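Local structure of cephalosporin acylase (Bacillus halodurans, 2NLZ) at residues D[162-165]-D[166-170]; D[200-203]-D[204-208]; D[215-218]-D[219-223]; D[291-294]-D[295-298]; D[334-337]-D[338-341]. The protein probably acts as an N-terminal nucleophile hydrolase or transferase of the gamma-glutamyltranspeptidase type, perhaps a cephalosporin acylase. The protein carries 1 engineered substitution. One frame throughout, in Å; residues are numbered along the deposited sequence.

Contact 1: residues D[162-165]-D[166-170]. Engineered in segment 166-170: V170 (natural residue Phe).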
loop_
_atom_site.group_PDB
_atom_site.type_symbol
_atom_site.label_atom_id
_atom_site.label_comp_id
_atom_site.label_asym_id
_atom_site.label_seq_id
_atom_site.Cartn_x
_atom_site.Cartn_y
_atom_site.Cartn_z
ATOM N N TYR D 162 7.256 10.835 -25.234
ATOM C CA TYR D 162 7.847 9.930 -26.213
ATOM C C TYR D 162 8.197 10.643 -27.508
ATOM O O TYR D 162 9.120 10.234 -28.207
ATOM C CB TYR D 162 6.923 8.756 -26.505
ATOM C CG TYR D 162 6.771 7.791 -25.364
ATOM C CD1 TYR D 162 5.639 7.820 -24.554
ATOM C CD2 TYR D 162 7.757 6.838 -25.092
ATOM C CE1 TYR D 162 5.489 6.932 -23.501
ATOM C CE2 TYR D 162 7.620 5.940 -24.037
ATOM C CZ TYR D 162 6.480 5.997 -23.248
ATOM O OH TYR D 162 6.322 5.121 -22.202
ATOM N N TRP D 163 7.450 11.698 -27.818
ATOM C CA TRP D 163 7.740 12.536 -28.968
ATOM C C TRP D 163 9.032 13.319 -28.714
ATOM O O TRP D 163 9.859 13.457 -29.610
ATOM C CB TRP D 163 6.567 13.487 -29.226
ATOM C CG TRP D 163 6.401 13.980 -30.642
ATOM C CD1 TRP D 163 7.388 14.371 -31.511
ATOM C CD2 TRP D 163 5.166 14.174 -31.333
ATOM N NE1 TRP D 163 6.840 14.781 -32.703
ATOM C CE2 TRP D 163 5.477 14.669 -32.619
ATOM C CE3 TRP D 163 3.826 13.968 -30.996
ATOM C CZ2 TRP D 163 4.492 14.954 -33.564
ATOM C CZ3 TRP D 163 2.850 14.263 -31.932
ATOM C CH2 TRP D 163 3.188 14.746 -33.198
ATOM N N LYS D 164 9.204 13.821 -27.491
ATOM C CA LYS D 164 10.424 14.540 -27.127
ATOM C C LYS D 164 11.615 13.620 -27.093
ATOM O O LYS D 164 12.684 14.004 -27.540
ATOM C CB LYS D 164 10.296 15.247 -25.783
ATOM C CG LYS D 164 9.853 16.694 -25.885
ATOM C CD LYS D 164 10.505 17.524 -24.793
ATOM C CE LYS D 164 12.012 17.570 -24.974
ATOM N NZ LYS D 164 12.695 17.811 -23.686
ATOM N N ALA D 165 11.420 12.412 -26.564
ATOM C CA ALA D 165 12.470 11.394 -26.501
ATOM C C ALA D 165 12.946 11.020 -27.895
ATOM O O ALA D 165 14.144 10.856 -28.128
ATOM C CB ALA D 165 11.977 10.158 -25.763
ATOM N N ALA D 166 11.994 10.905 -28.816
ATOM C CA ALA D 166 12.298 10.604 -30.208
ATOM C C ALA D 166 13.023 11.756 -30.877
ATOM O O ALA D 166 13.854 11.527 -31.738
ATOM C CB ALA D 166 11.040 10.254 -30.980
ATOM N N TYR D 167 12.709 12.986 -30.482
ATOM C CA TYR D 167 13.423 14.151 -31.002
ATOM C C TYR D 167 14.850 14.244 -30.440
ATOM O O TYR D 167 15.811 14.317 -31.210
ATOM C CB TYR D 167 12.652 15.455 -30.743
ATOM C CG TYR D 167 13.360 16.682 -31.281
ATOM C CD1 TYR D 167 14.047 17.550 -30.433
ATOM C CD2 TYR D 167 13.369 16.961 -32.643
ATOM C CE1 TYR D 167 14.716 18.672 -30.928
ATOM C CE2 TYR D 167 14.031 18.083 -33.148
ATOM C CZ TYR D 167 14.701 18.930 -32.285
ATOM O OH TYR D 167 15.352 20.032 -32.788
ATOM N N ASP D 168 14.971 14.227 -29.109
ATOM C CA ASP D 168 16.244 14.448 -28.400
ATOM C C ASP D 168 17.326 13.433 -28.741
ATOM O O ASP D 168 18.502 13.793 -28.882
ATOM C CB ASP D 168 16.038 14.471 -26.876
ATOM C CG ASP D 168 15.440 15.779 -26.376
ATOM O OD1 ASP D 168 15.500 16.798 -27.098
ATOM O OD2 ASP D 168 14.910 15.785 -25.246
ATOM N N ARG D 169 16.931 12.169 -28.862
ATOM C CA ARG D 169 17.867 11.108 -29.211
ATOM C C ARG D 169 18.294 11.222 -30.673
ATOM O O ARG D 169 19.434 10.923 -31.047
ATOM C CB ARG D 169 17.239 9.732 -28.946
ATOM C CG ARG D 169 18.001 8.575 -29.585
ATOM C CD ARG D 169 18.089 7.361 -28.676
ATOM N NE ARG D 169 17.213 6.279 -29.111
ATOM C CZ ARG D 169 17.523 5.396 -30.054
ATOM N NH1 ARG D 169 18.690 5.457 -30.685
ATOM N NH2 ARG D 169 16.660 4.447 -30.374
ATOM N N VAL D 170 17.367 11.704 -31.482
ATOM C CA VAL D 170 17.457 11.574 -32.927
ATOM C C VAL D 170 17.948 12.854 -33.646
ATOM O O VAL D 170 18.408 12.781 -34.791
ATOM C CB VAL D 170 16.085 11.062 -33.462
ATOM C CG1 VAL D 170 15.704 11.721 -34.764
ATOM C CG2 VAL D 170 16.002 9.508 -33.473
#
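K164 and D168, one helical turn apart, meet on the outer side of helix 157-173. The aliphatic end of the lysine crosses the carboxylate at a slant, and NZ of K164 stands 3.4 Å from OD2 of D168, a salt bridge whose hydrogen bond is weak. The lysine chain, bent at its second and third side-chain torsions, lays CE as near to this oxygen as NZ. D168 has CG anti to its own carbonyl carbon (chi1 -77°), which folds the carboxylate back over the preceding turn, with CG of D168 3.5 Å from O of K164. Also on the solvent side, R169 is poorly ordered, and its modelled salt bridge to E173 is correspondingly uncertain.

Beneath this exposed pair runs the regular alpha-helical i to i+4 bonding. N of D168 reaches O of K164 at 2.8 Å with an almost straight N-H (172°), whereas N of A166 meets O of Y162 at 3.0 Å from well above the carbonyl plane. R169 N bonds to A165 O in the next step.

The packed side of the helix is aromatic. W163 is buried, its NE1 bonded to the carbonyl oxygen of F186 and its ring set edge-to-face with those of W199 and F381, and A166 also touches F381. Y167 and the engineered V170 lie against F183 of helix 180-186.

Contact 2: residues D[200-203]-D[204-208]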
loop_
_atom_site.group_PDB
_atom_site.type_symbol
_atom_site.label_atom_id
_atom_site.label_comp_id
_atom_site.label_asym_id
_atom_site.label_seq_id
_atom_site.Cartn_x
_atom_site.Cartn_y
_atom_site.Cartn_z
ATOM N N ARG D 200 -0.462 19.582 -36.158
ATOM C CA ARG D 200 -1.257 19.221 -37.313
ATOM C C ARG D 200 -0.344 18.757 -38.424
ATOM O O ARG D 200 0.859 18.989 -38.387
ATOM C CB ARG D 200 -2.101 20.406 -37.780
ATOM C CG ARG D 200 -1.330 21.720 -37.900
ATOM C CD ARG D 200 -2.230 22.871 -38.342
ATOM N NE ARG D 200 -2.803 22.648 -39.669
ATOM C CZ ARG D 200 -2.204 22.967 -40.814
ATOM N NH1 ARG D 200 -1.000 23.526 -40.812
ATOM N NH2 ARG D 200 -2.812 22.722 -41.966
ATOM N N SER D 201 -0.922 18.094 -39.410
ATOM C CA SER D 201 -0.176 17.666 -40.564
ATOM C C SER D 201 -1.078 17.615 -41.790
ATOM O O SER D 201 -1.916 16.709 -41.926
ATOM C CB SER D 201 0.462 16.314 -40.301
ATOM O OG SER D 201 1.210 15.905 -41.423
ATOM N N GLN D 202 -0.909 18.608 -42.668
ATOM C CA GLN D 202 -1.617 18.649 -43.945
ATOM C C GLN D 202 -1.247 17.451 -44.802
ATOM O O GLN D 202 -2.072 16.950 -45.561
ATOM C CB GLN D 202 -1.330 19.943 -44.713
ATOM C CG GLN D 202 -2.504 20.917 -44.779
ATOM C CD GLN D 202 -3.728 20.367 -45.523
ATOM O OE1 GLN D 202 -3.627 19.426 -46.322
ATOM N NE2 GLN D 202 -4.890 20.965 -45.268
ATOM N N GLY D 203 -0.004 17.002 -44.662
ATOM C CA GLY D 203 0.470 15.817 -45.347
ATOM C C GLY D 203 -0.403 14.618 -45.031
ATOM O O GLY D 203 -0.944 13.982 -45.940
ATOM N N HIS D 204 -0.550 14.334 -43.739
ATOM C CA HIS D 204 -1.375 13.226 -43.261
ATOM C C HIS D 204 -2.799 13.287 -43.795
ATOM O O HIS D 204 -3.343 12.274 -44.223
ATOM C CB HIS D 204 -1.407 13.197 -41.736
ATOM C CG HIS D 204 -0.222 12.525 -41.117
ATOM N ND1 HIS D 204 1.029 13.100 -41.087
ATOM C CD2 HIS D 204 -0.103 11.334 -40.485
ATOM C CE1 HIS D 204 1.866 12.291 -40.463
ATOM N NE2 HIS D 204 1.205 11.209 -40.094
ATOM N N ALA D 205 -3.386 14.482 -43.777
ATOM C CA ALA D 205 -4.721 14.700 -44.320
ATOM C C ALA D 205 -4.826 14.349 -45.809
ATOM O O ALA D 205 -5.730 13.601 -46.204
ATOM C CB ALA D 205 -5.142 16.123 -44.089
ATOM N N ASP D 206 -3.898 14.883 -46.612
ATOM C CA ASP D 206 -3.872 14.685 -48.066
ATOM C C ASP D 206 -3.795 13.214 -48.447
ATOM O O ASP D 206 -4.565 12.727 -49.288
ATOM C CB ASP D 206 -2.690 15.435 -48.696
ATOM C CG ASP D 206 -2.863 16.947 -48.656
ATOM O OD1 ASP D 206 -4.009 17.419 -48.506
ATOM O OD2 ASP D 206 -1.846 17.665 -48.769
ATOM N N THR D 207 -2.869 12.509 -47.811
ATOM C CA THR D 207 -2.647 11.115 -48.142
ATOM C C THR D 207 -3.788 10.212 -47.654
ATOM O O THR D 207 -4.168 9.264 -48.348
ATOM C CB THR D 207 -1.254 10.622 -47.688
ATOM O OG1 THR D 207 -1.133 9.224 -47.945
ATOM C CG2 THR D 207 -1.064 10.844 -46.243
ATOM N N LEU D 208 -4.359 10.525 -46.493
ATOM C CA LEU D 208 -5.506 9.765 -46.013
ATOM C C LEU D 208 -6.696 9.965 -46.931
ATOM O O LEU D 208 -7.401 9.015 -47.244
ATOM C CB LEU D 208 -5.871 10.121 -44.579
ATOM C CG LEU D 208 -4.980 9.500 -43.504
ATOM C CD1 LEU D 208 -5.317 10.098 -42.150
ATOM C CD2 LEU D 208 -5.075 7.974 -43.461
#
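S201 and H204 are joined through their side chains at the N-terminus of helix 202-212, where S201 holds the N-cap position. Starting at the backbone of H204, CB lies 3.6 Å from O of S201. The first torsion then sets CG anti to the carbonyl carbon of H204 (chi1 -82°) and swings the imidazole back toward the start of the helix. CG passes near the serine CB and OG, and ND1 follows with the closest contact of the ring, 2.8 Å from OG of S201. This is a hydrogen bond in which either partner could be the donor, and the hydroxyl meets the ring at its edge, near the ring plane. Beyond it CE1 still looks toward OG, 3.8 Å away. The ring is thereby tied on its ND1 side, which restricts its rotation about the CB-CG bond.

The helix starts with successive i to i+4 backbone bonds from N of A205 to O of S201, from D206 to Q202 and from T207 to G203. Outside them, OE1 of Q202 and OD1 of D206 approach to 3.0 Å with their planes 43° apart. Both atoms are acceptors as modelled, so the pair is not a hydrogen bond. The other end of the amide, NE2 of Q202, bonds to OE2 of E150.

H204 and L208 pack on V60 of helix 47-61, and H204 and A205 on A149 of helix 143-151, while S201 and H204 also touch T185 of helix 180-186.

Contact 3: residues D[215-218]-D[219-223]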
loop_
_atom_site.group_PDB
_atom_site.type_symbol
_atom_site.label_atom_id
_atom_site.label_comp_id
_atom_site.label_asym_id
_atom_site.label_seq_id
_atom_site.Cartn_x
_atom_site.Cartn_y
_atom_site.Cartn_z
ATOM N N ASN D 215 -9.611 3.573 -52.498
ATOM C CA ASN D 215 -9.655 2.285 -51.781
ATOM C C ASN D 215 -8.260 1.692 -51.578
ATOM O O ASN D 215 -8.031 0.495 -51.774
ATOM C CB ASN D 215 -10.606 1.276 -52.444
ATOM C CG ASN D 215 -12.053 1.481 -52.035
ATOM O OD1 ASN D 215 -12.365 1.573 -50.855
ATOM N ND2 ASN D 215 -12.942 1.542 -53.014
ATOM N N GLY D 216 -7.330 2.561 -51.200
ATOM C CA GLY D 216 -5.967 2.167 -50.922
ATOM C C GLY D 216 -5.116 1.984 -52.154
ATOM O O GLY D 216 -3.927 1.717 -52.043
ATOM N N GLU D 217 -5.714 2.141 -53.328
ATOM C CA GLU D 217 -5.020 1.869 -54.588
ATOM C C GLU D 217 -3.874 2.854 -54.864
ATOM O O GLU D 217 -2.845 2.476 -55.432
ATOM C CB GLU D 217 -6.020 1.854 -55.754
ATOM C CG GLU D 217 -5.751 0.800 -56.827
ATOM C CD GLU D 217 -5.942 -0.626 -56.330
ATOM O OE1 GLU D 217 -6.558 -0.828 -55.261
ATOM O OE2 GLU D 217 -5.475 -1.557 -57.016
ATOM N N SER D 218 -4.054 4.103 -54.439
ATOM C CA SER D 218 -3.079 5.158 -54.668
ATOM C C SER D 218 -1.771 4.900 -53.948
ATOM O O SER D 218 -0.715 5.308 -54.425
ATOM C CB SER D 218 -3.638 6.496 -54.213
ATOM O OG SER D 218 -2.612 7.462 -54.139
ATOM N N PHE D 219 -1.857 4.223 -52.801
ATOM C CA PHE D 219 -0.700 3.930 -51.953
ATOM C C PHE D 219 0.222 2.879 -52.568
ATOM O O PHE D 219 1.441 2.989 -52.460
ATOM C CB PHE D 219 -1.177 3.468 -50.574
ATOM C CG PHE D 219 -0.081 3.356 -49.540
ATOM C CD1 PHE D 219 0.328 4.472 -48.818
ATOM C CD2 PHE D 219 0.509 2.125 -49.256
ATOM C CE1 PHE D 219 1.332 4.377 -47.846
ATOM C CE2 PHE D 219 1.507 2.017 -48.297
ATOM C CZ PHE D 219 1.918 3.153 -47.587
ATOM N N TYR D 220 -0.362 1.869 -53.214
ATOM C CA TYR D 220 0.398 0.714 -53.704
ATOM C C TYR D 220 0.684 0.695 -55.205
ATOM O O TYR D 220 1.783 0.334 -55.632
ATOM C CB TYR D 220 -0.318 -0.571 -53.323
ATOM C CG TYR D 220 -0.434 -0.762 -51.843
ATOM C CD1 TYR D 220 0.660 -1.170 -51.098
ATOM C CD2 TYR D 220 -1.637 -0.535 -51.186
ATOM C CE1 TYR D 220 0.562 -1.344 -49.739
ATOM C CE2 TYR D 220 -1.747 -0.711 -49.831
ATOM C CZ TYR D 220 -0.645 -1.121 -49.105
ATOM O OH TYR D 220 -0.741 -1.307 -47.741
ATOM N N ARG D 221 -0.313 1.061 -56.003
ATOM C CA ARG D 221 -0.168 1.046 -57.454
ATOM C C ARG D 221 -0.786 2.299 -58.075
ATOM O O ARG D 221 -1.422 2.244 -59.127
ATOM C CB ARG D 221 -0.743 -0.251 -58.043
ATOM C CG ARG D 221 -2.101 -0.659 -57.504
ATOM C CD ARG D 221 -2.310 -2.160 -57.619
ATOM N NE ARG D 221 -1.835 -2.863 -56.435
ATOM C CZ ARG D 221 -2.602 -3.221 -55.411
ATOM N NH1 ARG D 221 -3.896 -2.952 -55.409
ATOM N NH2 ARG D 221 -2.072 -3.854 -54.382
ATOM N N GLY D 222 -0.574 3.431 -57.407
ATOM C CA GLY D 222 -1.099 4.710 -57.852
ATOM C C GLY D 222 -0.094 5.816 -57.641
ATOM O O GLY D 222 1.115 5.583 -57.701
ATOM N N GLU D 223 -0.601 7.018 -57.376
ATOM C CA GLU D 223 0.232 8.218 -57.316
ATOM C C GLU D 223 1.154 8.292 -56.093
ATOM O O GLU D 223 2.296 8.741 -56.197
ATOM C CB GLU D 223 -0.634 9.477 -57.402
ATOM C CG GLU D 223 0.075 10.637 -58.087
ATOM C CD GLU D 223 0.063 11.900 -57.257
ATOM O OE1 GLU D 223 -1.026 12.479 -57.066
ATOM O OE2 GLU D 223 1.151 12.311 -56.802
#
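E217 and R221 form the ionic part of this short, weakly bonded helix, about 217-221, which gives way at G222, the N-cap residue of helix 223-234. OE2 of E217 lies 2.6 Å from NH1 of R221, in a hydrogen-bonded salt bridge. The acid oxygen sits in the guanidinium plane at its edge, but the arginine comes in from above the carboxylate plane, the two flat groups being turned 64° apart. R221 has CG between its backbone N and carbonyl carbon (chi1 46°), which brings its chain back across the acid, with CD of R221 3.3 Å from OE2 of E217.

Among backbone bonds, N of R221 reaches O of E217 at 3.0 Å, while those from F219 to G216 and from Y220 to E217 are weak. Of the hydroxyls, OH of Y220 bonds to O of P120 and N of G124, and OG of S218 to OG of S210.

A ring-carbonyl contact brings CD2 of Y220 3.3 Å from O of G216. Nonpolar packing is within 219-223, where CD2 of F219 stands 3.4 Å above the centre of the ring of its neighbour Y220.

NE of R221 is held by O of A245, while NH1 lies close to NH2 of R248. The negative charge of E217 would probably offset this crowding of two positive groups.

Contact 4: residues D[291-294]-D[295-298]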
loop_
_atom_site.group_PDB
_atom_site.type_symbol
_atom_site.label_atom_id
_atom_site.label_comp_id
_atom_site.label_asym_id
_atom_site.label_seq_id
_atom_site.Cartn_x
_atom_site.Cartn_y
_atom_site.Cartn_z
ATOM N N LYS D 291 -4.089 -16.696 -8.167
ATOM C CA LYS D 291 -3.148 -15.917 -8.978
ATOM C C LYS D 291 -1.868 -15.485 -8.275
ATOM O O LYS D 291 -0.772 -15.666 -8.809
ATOM C CB LYS D 291 -3.833 -14.666 -9.510
ATOM C CG LYS D 291 -2.893 -13.717 -10.222
ATOM C CD LYS D 291 -3.661 -12.601 -10.874
ATOM C CE LYS D 291 -2.733 -11.490 -11.394
ATOM N NZ LYS D 291 -1.757 -11.933 -12.437
ATOM N N ASP D 292 -2.011 -14.887 -7.095
ATOM C CA ASP D 292 -0.877 -14.267 -6.409
ATOM C C ASP D 292 -0.125 -15.217 -5.477
ATOM O O ASP D 292 -0.031 -14.970 -4.279
ATOM C CB ASP D 292 -1.329 -13.002 -5.670
ATOM C CG ASP D 292 -1.742 -11.877 -6.623
ATOM O OD1 ASP D 292 -0.853 -11.293 -7.298
ATOM O OD2 ASP D 292 -2.958 -11.568 -6.687
ATOM N N THR D 293 0.389 -16.312 -6.038
ATOM C CA THR D 293 1.329 -17.206 -5.350
ATOM C C THR D 293 2.654 -17.230 -6.118
ATOM O O THR D 293 2.698 -16.959 -7.326
ATOM C CB THR D 293 0.807 -18.675 -5.201
ATOM O OG1 THR D 293 0.872 -19.359 -6.460
ATOM C CG2 THR D 293 -0.621 -18.721 -4.680
ATOM N N VAL D 294 3.730 -17.564 -5.416
ATOM C CA VAL D 294 5.032 -17.703 -6.050
ATOM C C VAL D 294 4.997 -18.853 -7.069
ATOM O O VAL D 294 5.604 -18.768 -8.135
ATOM C CB VAL D 294 6.155 -17.898 -4.993
ATOM C CG1 VAL D 294 5.812 -19.029 -3.998
ATOM C CG2 VAL D 294 7.506 -18.135 -5.659
ATOM N N ASP D 295 4.251 -19.905 -6.733
ATOM C CA ASP D 295 4.084 -21.070 -7.587
ATOM C C ASP D 295 3.566 -20.649 -8.965
ATOM O O ASP D 295 4.174 -20.980 -10.002
ATOM C CB ASP D 295 3.113 -22.053 -6.921
ATOM C CG ASP D 295 2.753 -23.219 -7.819
ATOM O OD1 ASP D 295 3.602 -24.120 -7.993
ATOM O OD2 ASP D 295 1.615 -23.226 -8.339
ATOM N N THR D 296 2.462 -19.896 -8.949
ATOM C CA THR D 296 1.772 -19.460 -10.161
ATOM C C THR D 296 2.670 -18.640 -11.065
ATOM O O THR D 296 2.817 -18.986 -12.237
ATOM C CB THR D 296 0.504 -18.660 -9.847
ATOM O OG1 THR D 296 -0.339 -19.431 -8.988
ATOM C CG2 THR D 296 -0.255 -18.358 -11.117
ATOM N N TYR D 297 3.282 -17.581 -10.526
ATOM C CA TYR D 297 4.188 -16.737 -11.319
ATOM C C TYR D 297 5.354 -17.541 -11.873
ATOM O O TYR D 297 5.742 -17.349 -13.018
ATOM C CB TYR D 297 4.699 -15.518 -10.536
ATOM C CG TYR D 297 3.655 -14.438 -10.326
ATOM C CD1 TYR D 297 3.268 -13.589 -11.375
ATOM C CD2 TYR D 297 3.058 -14.249 -9.074
ATOM C CE1 TYR D 297 2.293 -12.590 -11.186
ATOM C CE2 TYR D 297 2.091 -13.256 -8.871
ATOM C CZ TYR D 297 1.713 -12.428 -9.929
ATOM O OH TYR D 297 0.762 -11.443 -9.716
ATOM N N HIS D 298 5.883 -18.464 -11.073
ATOM C CA HIS D 298 6.993 -19.309 -11.516
ATOM C C HIS D 298 6.641 -20.102 -12.764
ATOM O O HIS D 298 7.342 -20.010 -13.781
ATOM C CB HIS D 298 7.444 -20.257 -10.408
ATOM C CG HIS D 298 8.621 -21.107 -10.779
ATOM N ND1 HIS D 298 9.876 -20.585 -11.009
ATOM C CD2 HIS D 298 8.737 -22.448 -10.935
ATOM C CE1 HIS D 298 10.714 -21.564 -11.300
ATOM N NE2 HIS D 298 10.046 -22.706 -11.267
#
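An N-cap opens helix 294-314 here, with T293, the last residue of an inverse gamma turn centred on D292, in the capping position. OG1 of T293 donates to OG1 of T296 at 2.8 Å, the two threonine side chains crossing at about a right angle. T293 carries OG1 between its backbone N and carbonyl carbon (chi1 74°), which turns the hydroxyl in over the first helical turn. OG1 of T296 is also bonded to O of H290, so this hydroxyl links the helix to the chain ahead of the turn.

A second bridge comes from Y297. Its OH donates to OD1 of D292 at 2.9 Å, the oxygen lying at the edge of the ring and in its plane, while the phenol meets the carboxylate from above the carboxylate plane. The two side chains run side by side in the same direction, their planes 45° apart. CD2 of Y297 passes 3.2 Å from O of T293. Of the backbone bonds, N of H298 to O of V294 is 3.0 Å long, and N of Y297 to O of T293 is weak.

OD2 of D292 bonds to OH of Y12 in a second subunit, and T293 packs on H290 of a third. Within the chain NZ of K291 bonds to OD1 of N454 on helix 444-457, while V294 and Y297 lie against helix 487-495.

Contact 5: residues D[334-337]-D[338-341]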
loop_
_atom_site.group_PDB
_atom_site.type_symbol
_atom_site.label_atom_id
_atom_site.label_comp_id
_atom_site.label_asym_id
_atom_site.label_seq_id
_atom_site.Cartn_x
_atom_site.Cartn_y
_atom_site.Cartn_z
ATOM N N ALA D 334 4.006 -30.093 -25.762
ATOM C CA ALA D 334 3.759 -29.325 -24.555
ATOM C C ALA D 334 4.324 -30.102 -23.369
ATOM O O ALA D 334 5.136 -29.578 -22.604
ATOM C CB ALA D 334 2.265 -29.072 -24.378
ATOM N N THR D 335 3.912 -31.367 -23.259
ATOM C CA THR D 335 4.386 -32.286 -22.219
ATOM C C THR D 335 5.920 -32.367 -22.168
ATOM O O THR D 335 6.502 -32.346 -21.084
ATOM C CB THR D 335 3.769 -33.709 -22.386
ATOM O OG1 THR D 335 2.363 -33.601 -22.639
ATOM C CG2 THR D 335 3.972 -34.545 -21.131
ATOM N N GLU D 336 6.559 -32.431 -23.337
ATOM C CA GLU D 336 8.023 -32.488 -23.447
ATOM C C GLU D 336 8.748 -31.285 -22.842
ATOM O O GLU D 336 9.742 -31.443 -22.133
ATOM C CB GLU D 336 8.442 -32.658 -24.912
ATOM C CG GLU D 336 8.543 -34.103 -25.368
ATOM C CD GLU D 336 9.863 -34.728 -24.983
ATOM O OE1 GLU D 336 10.899 -34.302 -25.536
ATOM O OE2 GLU D 336 9.863 -35.640 -24.129
ATOM N N ARG D 337 8.250 -30.088 -23.140
ATOM C CA ARG D 337 8.820 -28.848 -22.625
ATOM C C ARG D 337 8.519 -28.670 -21.136
ATOM O O ARG D 337 9.360 -28.187 -20.381
ATOM C CB ARG D 337 8.246 -27.660 -23.397
ATOM C CG ARG D 337 8.471 -27.700 -24.900
ATOM C CD ARG D 337 9.451 -26.634 -25.347
ATOM N NE ARG D 337 10.816 -26.932 -24.934
ATOM C CZ ARG D 337 11.838 -26.090 -25.044
ATOM N NH1 ARG D 337 11.659 -24.886 -25.561
ATOM N NH2 ARG D 337 13.043 -26.449 -24.631
ATOM N N ARG D 338 7.312 -29.069 -20.725
ATOM C CA ARG D 338 6.836 -28.951 -19.339
ATOM C C ARG D 338 7.616 -29.839 -18.366
ATOM O O ARG D 338 7.640 -29.587 -17.158
ATOM C CB ARG D 338 5.316 -29.204 -19.281
ATOM C CG ARG D 338 4.766 -29.812 -18.003
ATOM C CD ARG D 338 3.262 -29.610 -17.882
ATOM N NE ARG D 338 2.579 -29.459 -19.170
ATOM C CZ ARG D 338 2.013 -30.452 -19.847
ATOM N NH1 ARG D 338 1.409 -30.210 -21.003
ATOM N NH2 ARG D 338 2.055 -31.689 -19.370
ATOM N N LYS D 339 8.269 -30.865 -18.904
ATOM C CA LYS D 339 9.172 -31.704 -18.119
ATOM C C LYS D 339 10.467 -30.969 -17.790
ATOM O O LYS D 339 11.153 -31.317 -16.834
ATOM C CB LYS D 339 9.487 -33.014 -18.847
ATOM C CG LYS D 339 8.430 -34.105 -18.667
ATOM C CD LYS D 339 8.998 -35.496 -18.952
ATOM C CE LYS D 339 9.465 -35.641 -20.396
ATOM N NZ LYS D 339 10.274 -36.874 -20.575
ATOM N N GLU D 340 10.795 -29.948 -18.577
ATOM C CA GLU D 340 11.991 -29.159 -18.307
ATOM C C GLU D 340 11.778 -28.106 -17.223
ATOM O O GLU D 340 12.744 -27.529 -16.720
ATOM C CB GLU D 340 12.555 -28.528 -19.581
ATOM C CG GLU D 340 13.121 -29.544 -20.560
ATOM C CD GLU D 340 14.327 -29.023 -21.309
ATOM O OE1 GLU D 340 14.481 -29.378 -22.496
ATOM O OE2 GLU D 340 15.122 -28.263 -20.711
ATOM N N ILE D 341 10.519 -27.858 -16.867
ATOM C CA ILE D 341 10.204 -26.955 -15.765
ATOM C C ILE D 341 10.432 -27.671 -14.439
ATOM O O ILE D 341 9.745 -28.645 -14.122
ATOM C CB ILE D 341 8.749 -26.424 -15.834
ATOM C CG1 ILE D 341 8.514 -25.668 -17.142
ATOM C CG2 ILE D 341 8.447 -25.519 -14.639
ATOM C CD1 ILE D 341 7.108 -25.159 -17.324
#
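A334 begins the contact by accepting a hydrogen bond at its O from N of R338, 2.9 Å away and nearly in line with the carbonyl. Its CB also touches the returning guanidinium, 3.7 Å from NH1 of R338. T335 comes next under the same group: CA of T335 stands 3.5 Å above the guanidinium plane, offset toward the rim, so that the arginine lies with one face on the A334-T335 backbone. R338 gets there through a sharp bend at its third torsion (chi3 26°), and its NE is held by O of I282. OG1 of T335 bonds back to O of D331.

E336 makes a long salt bridge from OE2 to NZ of K339, 3.8 Å, on an exposed face. R337, by contrast, is buried. Its NH2 is 3.9 Å from OE1 of E340, again long, with the acid at the guanidinium edge and the two planes 83° apart; stronger partners are D310 and the carbonyl oxygen of E349. O of R337 accepts N of E340 at 2.9 Å, an i to i+3 bond as the helix ends.

R337 and I341 both pack on I282 of helix 274-283 and on L306 of helix 294-314.

The five contacts follow one another along the chain. Contacts 2 and 3 lie on one side of the chain's centre and contacts 4 and 5 on the other, contacts 2 and 4 being 49 Å apart between centres. Contacts 2 and 3 occupy successive helices, 202-212 and 217-221, with centres 16 Å apart and nearest atoms about 5 Å apart. Contact 1 is 22 Å from contact 2 between centres; helix 180-186 borders both. Contacts 4 and 5, 18 Å apart between centres, are related through helix 294-314, which begins in contact 4 and packs on contact 5. Of the five, contact 4 is the one touched by other subunits.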